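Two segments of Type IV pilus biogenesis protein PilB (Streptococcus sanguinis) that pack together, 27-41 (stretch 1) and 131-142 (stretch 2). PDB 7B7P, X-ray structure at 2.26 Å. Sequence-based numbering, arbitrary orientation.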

ATOM      1  N   VAL A  27      13.857  -8.801  23.563  1.00 83.39           N
ATOM      2  CA  VAL A  27      12.736  -8.666  22.630  1.00 80.54           C
ATOM      3  C   VAL A  27      11.604  -7.842  23.235  1.00 83.48           C
ATOM      4  O   VAL A  27      10.897  -7.118  22.516  1.00 77.09           O
ATOM      5  N   GLY A  28      11.409  -7.935  24.556  1.00 84.84           N
ATOM      6  CA  GLY A  28      10.343  -7.204  25.230  1.00 79.81           C
ATOM      7  C   GLY A  28      10.517  -5.696  25.231  1.00 85.17           C
ATOM      8  O   GLY A  28       9.556  -4.968  25.515  1.00 85.04           O
ATOM      9  N   LYS A  29      11.713  -5.205  24.905  1.00 83.31           N
ATOM     10  CA  LYS A  29      11.981  -3.775  24.866  1.00 89.39           C
ATOM     11  C   LYS A  29      12.007  -3.205  23.445  1.00 89.89           C
ATOM     12  O   LYS A  29      12.322  -2.024  23.267  1.00 92.81           O
ATOM     13  N   ALA A  30      11.671  -3.998  22.433  1.00 91.83           N
ATOM     14  CA  ALA A  30      11.778  -3.540  21.053  1.00 89.40           C
ATOM     15  C   ALA A  30      10.516  -2.805  20.623  1.00 86.68           C
ATOM     16  O   ALA A  30       9.396  -3.220  20.934  1.00 87.90           O
ATOM     17  N   THR A  31      10.705  -1.700  19.914  1.00 88.84           N
ATOM     18  CA  THR A  31       9.568  -0.956  19.400  1.00 87.20           C
ATOM     19  C   THR A  31       9.208  -1.343  17.968  1.00 79.82           C
ATOM     20  O   THR A  31       8.173  -0.897  17.469  1.00 81.84           O
ATOM     21  N   SER A  32      10.014  -2.178  17.311  1.00 77.60           N
ATOM     22  CA  SER A  32       9.619  -2.816  16.059  1.00 83.18           C
ATOM     23  C   SER A  32      10.424  -4.099  15.897  1.00 76.80           C
ATOM     24  O   SER A  32      11.601  -4.152  16.260  1.00 80.84           O
ATOM     25  N   ILE A  33       9.781  -5.130  15.365  1.00 75.47           N
ATOM     26  CA  ILE A  33      10.354  -6.466  15.268  1.00 77.63           C
ATOM     27  C   ILE A  33      10.176  -6.957  13.846  1.00 74.78           C
ATOM     28  O   ILE A  33       9.080  -6.854  13.287  1.00 78.77           O
ATOM     29  N   PHE A  34      11.234  -7.539  13.290  1.00 72.00           N
ATOM     30  CA  PHE A  34      11.171  -8.254  12.023  1.00 74.06           C
ATOM     31  C   PHE A  34      11.678  -9.666  12.257  1.00 74.85           C
ATOM     32  O   PHE A  34      12.795  -9.847  12.747  1.00 75.51           O
ATOM     33  N   ILE A  35      10.868 -10.662  11.911  1.00 77.17           N
ATOM     34  CA  ILE A  35      11.349 -12.040  11.864  1.00 75.55           C
ATOM     35  C   ILE A  35      12.007 -12.277  10.509  1.00 79.60           C
ATOM     36  O   ILE A  35      11.435 -11.951   9.460  1.00 76.90           O
ATOM     37  N   LEU A  36      13.208 -12.856  10.526  1.00 79.97           N
ATOM     38  CA  LEU A  36      14.016 -13.027   9.324  1.00 83.30           C
ATOM     39  C   LEU A  36      14.313 -14.498   9.063  1.00 85.46           C
ATOM     40  O   LEU A  36      14.543 -15.268   9.998  1.00 83.28           O
ATOM     41  N   ASP A  37      14.334 -14.880   7.782  1.00 92.43           N
ATOM     42  CA  ASP A  37      14.855 -16.184   7.394  1.00 93.86           C
ATOM     43  C   ASP A  37      16.358 -16.080   7.116  1.00 93.56           C
ATOM     44  O   ASP A  37      16.959 -15.005   7.193  1.00 95.20           O
ATOM     45  N   ASP A  38      16.983 -17.215   6.784  1.00 98.39           N
ATOM     46  CA  ASP A  38      18.446 -17.221   6.597  1.00102.59           C
ATOM     47  C   ASP A  38      18.928 -16.466   5.310  1.00105.37           C
ATOM     48  O   ASP A  38      20.108 -16.590   4.970  1.00105.04           O
ATOM     49  N   SER A  39      18.100 -15.718   4.577  1.00103.65           N
ATOM     50  CA  SER A  39      18.626 -14.882   3.506  1.00103.87           C
ATOM     51  C   SER A  39      19.145 -13.547   4.037  1.00106.85           C
ATOM     52  O   SER A  39      20.100 -12.994   3.480  1.00108.97           O
ATOM     53  N   LYS A  40      18.552 -13.026   5.118  1.00106.07           N
ATOM     54  CA  LYS A  40      19.017 -11.793   5.743  1.00104.00           C
ATOM     55  C   LYS A  40      19.677 -12.028   7.101  1.00 99.01           C
ATOM     56  O   LYS A  40      19.827 -11.079   7.874  1.00101.07           O
ATOM     57  N   PHE A  41      20.067 -13.267   7.413  1.00102.06           N
ATOM     58  CA  PHE A  41      20.900 -13.535   8.584  1.00102.23           C
ATOM     59  C   PHE A  41      21.580 -14.888   8.412  1.00100.06           C
ATOM     60  O   PHE A  41      20.906 -15.892   8.162  1.00101.28           O
ATOM     61  N   LEU A 131       4.620  -9.578  23.135  1.00 76.86           N
ATOM     62  CA  LEU A 131       5.418  -8.411  22.780  1.00 74.83           C
ATOM     63  C   LEU A 131       4.746  -7.136  23.262  1.00 75.08           C
ATOM     64  O   LEU A 131       3.550  -7.111  23.556  1.00 81.13           O
ATOM     65  N   ASN A 132       5.531  -6.064  23.329  1.00 78.46           N
ATOM     66  CA  ASN A 132       5.012  -4.763  23.744  1.00 85.60           C
ATOM     67  C   ASN A 132       4.810  -3.786  22.587  1.00 84.68           C
ATOM     68  O   ASN A 132       4.365  -2.658  22.824  1.00 91.03           O
ATOM     69  N   THR A 133       5.111  -4.189  21.352  1.00 81.51           N
ATOM     70  CA  THR A 133       4.841  -3.397  20.162  1.00 84.07           C
ATOM     71  C   THR A 133       3.862  -4.146  19.271  1.00 87.41           C
ATOM     72  O   THR A 133       3.832  -5.382  19.264  1.00 84.77           O
ATOM     73  N   LYS A 134       3.056  -3.386  18.524  1.00 87.03           N
ATOM     74  CA  LYS A 134       2.198  -3.918  17.471  1.00 86.03           C
ATOM     75  C   LYS A 134       2.848  -3.863  16.093  1.00 85.21           C
ATOM     76  O   LYS A 134       2.222  -4.271  15.109  1.00 85.29           O
ATOM     77  N   GLN A 135       4.080  -3.371  15.996  1.00 81.35           N
ATOM     78  CA  GLN A 135       4.811  -3.351  14.735  1.00 79.15           C
ATOM     79  C   GLN A 135       5.774  -4.529  14.710  1.00 80.76           C
ATOM     80  O   GLN A 135       6.981  -4.388  14.905  1.00 79.23           O
ATOM     81  N   VAL A 136       5.198  -5.705  14.464  1.00 83.29           N
ATOM     82  CA  VAL A 136       5.921  -6.956  14.295  1.00 78.78           C
ATOM     83  C   VAL A 136       5.653  -7.442  12.878  1.00 78.02           C
ATOM     84  O   VAL A 136       4.497  -7.529  12.458  1.00 77.79           O
ATOM     85  N   PHE A 137       6.720  -7.728  12.138  1.00 74.82           N
ATOM     86  CA  PHE A 137       6.638  -8.024  10.718  1.00 76.30           C
ATOM     87  C   PHE A 137       7.448  -9.267  10.433  1.00 75.93           C
ATOM     88  O   PHE A 137       8.387  -9.596  11.162  1.00 75.52           O
ATOM     89  N   SER A 138       7.074  -9.958   9.367  1.00 76.20           N
ATOM     90  CA  SER A 138       7.776 -11.156   8.953  1.00 77.97           C
ATOM     91  C   SER A 138       8.391 -10.932   7.582  1.00 84.24           C
ATOM     92  O   SER A 138       7.723 -10.438   6.663  1.00 85.24           O
ATOM     93  N   LYS A 139       9.668 -11.285   7.460  1.00 85.15           N
ATOM     94  CA  LYS A 139      10.384 -11.302   6.195  1.00 80.65           C
ATOM     95  C   LYS A 139      10.820 -12.718   5.856  1.00 83.54           C
ATOM     96  O   LYS A 139      11.887 -12.930   5.284  1.00 91.78           O
ATOM     97  N   VAL A 140      10.008 -13.699   6.238  1.00 84.81           N
ATOM     98  CA  VAL A 140      10.294 -15.103   5.979  1.00 91.88           C
ATOM     99  C   VAL A 140       9.555 -15.478   4.699  1.00 95.93           C
ATOM    100  O   VAL A 140       8.335 -15.658   4.693  1.00 92.69           O
ATOM    101  N   ALA A 141      10.307 -15.571   3.604  1.00104.12           N
ATOM    102  CA  ALA A 141       9.749 -15.988   2.329  1.00112.39           C
ATOM    103  C   ALA A 141       9.541 -17.502   2.322  1.00111.97           C
ATOM    104  O   ALA A 141       9.859 -18.206   3.291  1.00113.99           O
ATOM    105  N   LYS A 142       8.970 -18.000   1.221  1.00113.34           N
ATOM    106  CA  LYS A 142       8.908 -19.440   0.970  1.00117.09           C
ATOM    107  C   LYS A 142       8.070 -20.180   2.003  1.00114.93           C
ATOM    108  O   LYS A 142       7.067 -19.667   2.513  1.00111.79           O
TER

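Two parallel strands, 32-36 and the one beginning at V136, are joined by a ladder of main-chain hydrogen bonds: I33 N to Q135 O (2.9 Å), F137 N to I33 O (2.8 Å), I35 N to F137 O (2.8 Å) and K139 N to I35 O (2.8 Å). Side chains secure both ends of this ladder. Ahead of it, N132 (chi1 m) points toward stretch 1, and its ND2 donates to G28 O at a short 2.5 Å. T133 (chi1 t) also points inward; its OG1 donates to T31 O (3.0 Å) and accepts from Q135 N (2.8 Å), so one hydroxyl ties the approach to the strand to the facing loop. Beyond the ladder, D37 (chi1 p) turns toward stretch 2 and divides its carboxylate: OD2 accepts from A141 N (2.9 Å), while OD1 accepts from S39 N (2.8 Å) within its own loop. The S138 hydroxyl (chi1 t) serves its own stretch, V140 N donating to S138 OG at 3.2 Å.

Side chains alternate between the two faces of the sheet. On one face lie F34 and F137, both chi1 m, in an offset stack with centroids 4.8 Å apart and planes at 30°; F137 CD2 sits over a face of the F34 ring, 3.4 Å from F34 CZ. K139 (m, t, t, t) extends alongside, its CG 4.1 Å from F34 CD2 and its CB 3.9 Å from L36 CD2. Its NZ lies 4.0 Å from K40 NZ, a pair of like charges; each amine is hydrogen-bonded elsewhere in the structure. On the other face, I33 (m, m) meets V136 (p), CB to CG2 3.9 Å, and I35 (m, t) meets V140 (t), CG2 to CG2 3.7 Å. Farther out, V27 CG1 touches L131 CD2 at 3.5 Å, extending the apolar contact beyond the strands.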

ATOM      1  CB  VAL A  27      12.245 -10.064  22.201  1.00 80.59           C
ATOM      2  CG1 VAL A  27      10.774 -10.050  21.825  1.00 76.72           C
ATOM      3  CG2 VAL A  27      13.093 -10.598  21.064  1.00 81.44           C
ATOM      4  CB  LYS A  29      13.303  -3.479  25.587  1.00 94.38           C
ATOM      5  CG  LYS A  29      13.336  -3.928  27.056  1.00 91.66           C
ATOM      6  CD  LYS A  29      14.674  -3.569  27.705  1.00101.63           C
ATOM      7  CE  LYS A  29      15.119  -4.622  28.723  1.00 95.71           C
ATOM      8  NZ  LYS A  29      16.550  -5.032  28.473  1.00 98.44           N
ATOM      9  CB  ALA A  30      12.045  -4.710  20.112  1.00 83.42           C
ATOM     10  CB  THR A  31       9.834   0.552  19.513  1.00 87.72           C
ATOM     11  OG1 THR A  31      11.184   0.835  19.128  1.00 92.06           O
ATOM     12  CG2 THR A  31       9.618   1.015  20.958  1.00 91.79           C
ATOM     13  CB  SER A  32       9.829  -1.897  14.846  1.00 80.28           C
ATOM     14  OG  SER A  32      11.202  -1.619  14.651  1.00 84.16           O
ATOM     15  CB  ILE A  33       9.678  -7.475  16.227  1.00 77.38           C
ATOM     16  CG1 ILE A  33       9.779  -7.028  17.676  1.00 77.38           C
ATOM     17  CG2 ILE A  33      10.288  -8.869  16.041  1.00 71.03           C
ATOM     18  CD1 ILE A  33      11.088  -7.378  18.282  1.00 82.28           C
ATOM     19  CB  PHE A  34      12.012  -7.555  10.941  1.00 79.93           C
ATOM     20  CG  PHE A  34      11.407  -6.272  10.437  1.00 78.73           C
ATOM     21  CD1 PHE A  34      11.568  -5.093  11.148  1.00 79.24           C
ATOM     22  CD2 PHE A  34      10.669  -6.247   9.260  1.00 81.64           C
ATOM     23  CE1 PHE A  34      11.000  -3.909  10.698  1.00 84.00           C
ATOM     24  CE2 PHE A  34      10.102  -5.064   8.800  1.00 79.98           C
ATOM     25  CZ  PHE A  34      10.269  -3.898   9.519  1.00 83.02           C
ATOM     26  CB  ILE A  35      10.203 -13.033  12.112  1.00 73.50           C
ATOM     27  CG1 ILE A  35       9.573 -12.797  13.482  1.00 78.36           C
ATOM     28  CG2 ILE A  35      10.718 -14.454  12.060  1.00 74.00           C
ATOM     29  CD1 ILE A  35       8.812 -14.003  13.989  1.00 77.15           C
ATOM     30  CB  LEU A  36      15.329 -12.264   9.455  1.00 82.41           C
ATOM     31  CG  LEU A  36      15.186 -10.836   9.975  1.00 82.31           C
ATOM     32  CD1 LEU A  36      16.553 -10.199  10.036  1.00 89.67           C
ATOM     33  CD2 LEU A  36      14.252 -10.014   9.095  1.00 81.11           C
ATOM     34  CB  ASP A  37      14.082 -16.753   6.196  1.00 99.65           C
ATOM     35  CG  ASP A  37      14.202 -15.900   4.926  1.00 99.37           C
ATOM     36  OD1 ASP A  37      15.329 -15.538   4.527  1.00100.22           O
ATOM     37  OD2 ASP A  37      13.153 -15.613   4.308  1.00 99.79           O
ATOM     38  CB  ASP A  38      18.975 -18.661   6.594  1.00100.73           C
ATOM     39  CG  ASP A  38      18.509 -19.471   5.382  1.00102.33           C
ATOM     40  OD1 ASP A  38      17.725 -18.947   4.552  1.00 95.04           O
ATOM     41  OD2 ASP A  38      18.932 -20.647   5.270  1.00104.08           O
ATOM     42  CB  SER A  39      17.552 -14.665   2.435  1.00102.72           C
ATOM     43  OG  SER A  39      16.893 -13.422   2.600  1.00105.01           O
ATOM     44  CB  LYS A  40      17.872 -10.788   5.887  1.00101.94           C
ATOM     45  CG  LYS A  40      17.232 -10.374   4.573  1.00107.21           C
ATOM     46  CD  LYS A  40      16.624  -8.977   4.652  1.00103.88           C
ATOM     47  CE  LYS A  40      16.859  -8.216   3.346  1.00107.07           C
ATOM     48  NZ  LYS A  40      16.293  -6.833   3.365  1.00102.54           N
ATOM     49  CB  PHE A  41      20.080 -13.507   9.882  1.00 95.92           C
ATOM     50  CG  PHE A  41      20.913 -13.631  11.124  1.00 91.90           C
ATOM     51  CD1 PHE A  41      21.533 -12.523  11.671  1.00 95.14           C
ATOM     52  CD2 PHE A  41      21.085 -14.860  11.736  1.00 91.98           C
ATOM     53  CE1 PHE A  41      22.307 -12.639  12.808  1.00 93.53           C
ATOM     54  CE2 PHE A  41      21.853 -14.985  12.871  1.00 92.41           C
ATOM     55  CZ  PHE A  41      22.463 -13.872  13.410  1.00 93.66           C
ATOM     56  CB  LEU A 131       5.634  -8.332  21.268  1.00 76.01           C
ATOM     57  CG  LEU A 131       6.002  -9.653  20.603  1.00 71.08           C
ATOM     58  CD1 LEU A 131       5.696  -9.593  19.139  1.00 70.63           C
ATOM     59  CD2 LEU A 131       7.464  -9.954  20.848  1.00 70.23           C
ATOM     60  CB  ASN A 132       5.936  -4.138  24.795  1.00 87.30           C
ATOM     61  CG  ASN A 132       6.037  -4.984  26.045  1.00 88.57           C
ATOM     62  OD1 ASN A 132       5.036  -5.229  26.723  1.00 85.93           O
ATOM     63  ND2 ASN A 132       7.247  -5.465  26.339  1.00 86.79           N
ATOM     64  CB  THR A 133       6.132  -3.086  19.363  1.00 81.94           C
ATOM     65  OG1 THR A 133       5.788  -2.612  18.057  1.00 84.32           O
ATOM     66  CG2 THR A 133       6.998  -4.325  19.199  1.00 81.91           C
ATOM     67  CB  LYS A 134       0.861  -3.165  17.437  1.00 90.71           C
ATOM     68  CG  LYS A 134       0.047  -3.285  18.720  1.00 94.43           C
ATOM     69  CD  LYS A 134       0.048  -1.974  19.498  1.00104.43           C
ATOM     70  CE  LYS A 134      -0.078  -2.206  21.003  1.00103.06           C
ATOM     71  NZ  LYS A 134       0.827  -1.279  21.747  1.00105.90           N
ATOM     72  CB  GLN A 135       5.531  -2.024  14.551  1.00 80.52           C
ATOM     73  CG  GLN A 135       4.597  -0.862  14.488  1.00 86.29           C
ATOM     74  CD  GLN A 135       5.150   0.357  15.174  1.00 95.33           C
ATOM     75  OE1 GLN A 135       6.362   0.474  15.398  1.00 94.78           O
ATOM     76  NE2 GLN A 135       4.264   1.286  15.516  1.00 99.70           N
ATOM     77  CB  VAL A 136       5.491  -8.001  15.342  1.00 81.40           C
ATOM     78  CG1 VAL A 136       4.015  -8.354  15.170  1.00 84.04           C
ATOM     79  CG2 VAL A 136       6.360  -9.243  15.263  1.00 76.05           C
ATOM     80  CB  PHE A 137       7.166  -6.867   9.865  1.00 76.14           C
ATOM     81  CG  PHE A 137       6.652  -5.531  10.292  1.00 74.01           C
ATOM     82  CD1 PHE A 137       5.429  -5.070   9.845  1.00 80.89           C
ATOM     83  CD2 PHE A 137       7.380  -4.739  11.163  1.00 77.47           C
ATOM     84  CE1 PHE A 137       4.945  -3.830  10.246  1.00 79.77           C
ATOM     85  CE2 PHE A 137       6.902  -3.501  11.567  1.00 76.09           C
ATOM     86  CZ  PHE A 137       5.685  -3.051  11.111  1.00 74.78           C
ATOM     87  CB  SER A 138       6.851 -12.361   8.921  1.00 80.22           C
ATOM     88  OG  SER A 138       7.483 -13.413   8.227  1.00 78.82           O
ATOM     89  CB  LYS A 139      11.583 -10.359   6.240  1.00 77.79           C
ATOM     90  CG  LYS A 139      11.176  -8.909   6.187  1.00 78.21           C
ATOM     91  CD  LYS A 139      12.340  -7.987   5.865  1.00 85.82           C
ATOM     92  CE  LYS A 139      11.834  -6.693   5.248  1.00 86.46           C
ATOM     93  NZ  LYS A 139      12.886  -5.656   5.163  1.00 95.72           N
ATOM     94  CB  VAL A 140       9.894 -15.995   7.158  1.00 95.28           C
ATOM     95  CG1 VAL A 140      10.448 -17.407   6.967  1.00 97.05           C
ATOM     96  CG2 VAL A 140      10.404 -15.399   8.459  1.00 84.83           C
ATOM     97  CB  ALA A 141      10.669 -15.563   1.180  1.00110.06           C
ATOM     98  CB  LYS A 142      10.313 -20.054   1.003  1.00114.46           C
ATOM     99  CG  LYS A 142      10.822 -20.745  -0.241  1.00116.45           C
ATOM    100  CD  LYS A 142      10.677 -19.899  -1.479  1.00115.68           C
ATOM    101  CE  LYS A 142      11.751 -20.274  -2.477  1.00109.22           C
ATOM    102  NZ  LYS A 142      11.573 -19.543  -3.750  1.00103.25           N
TER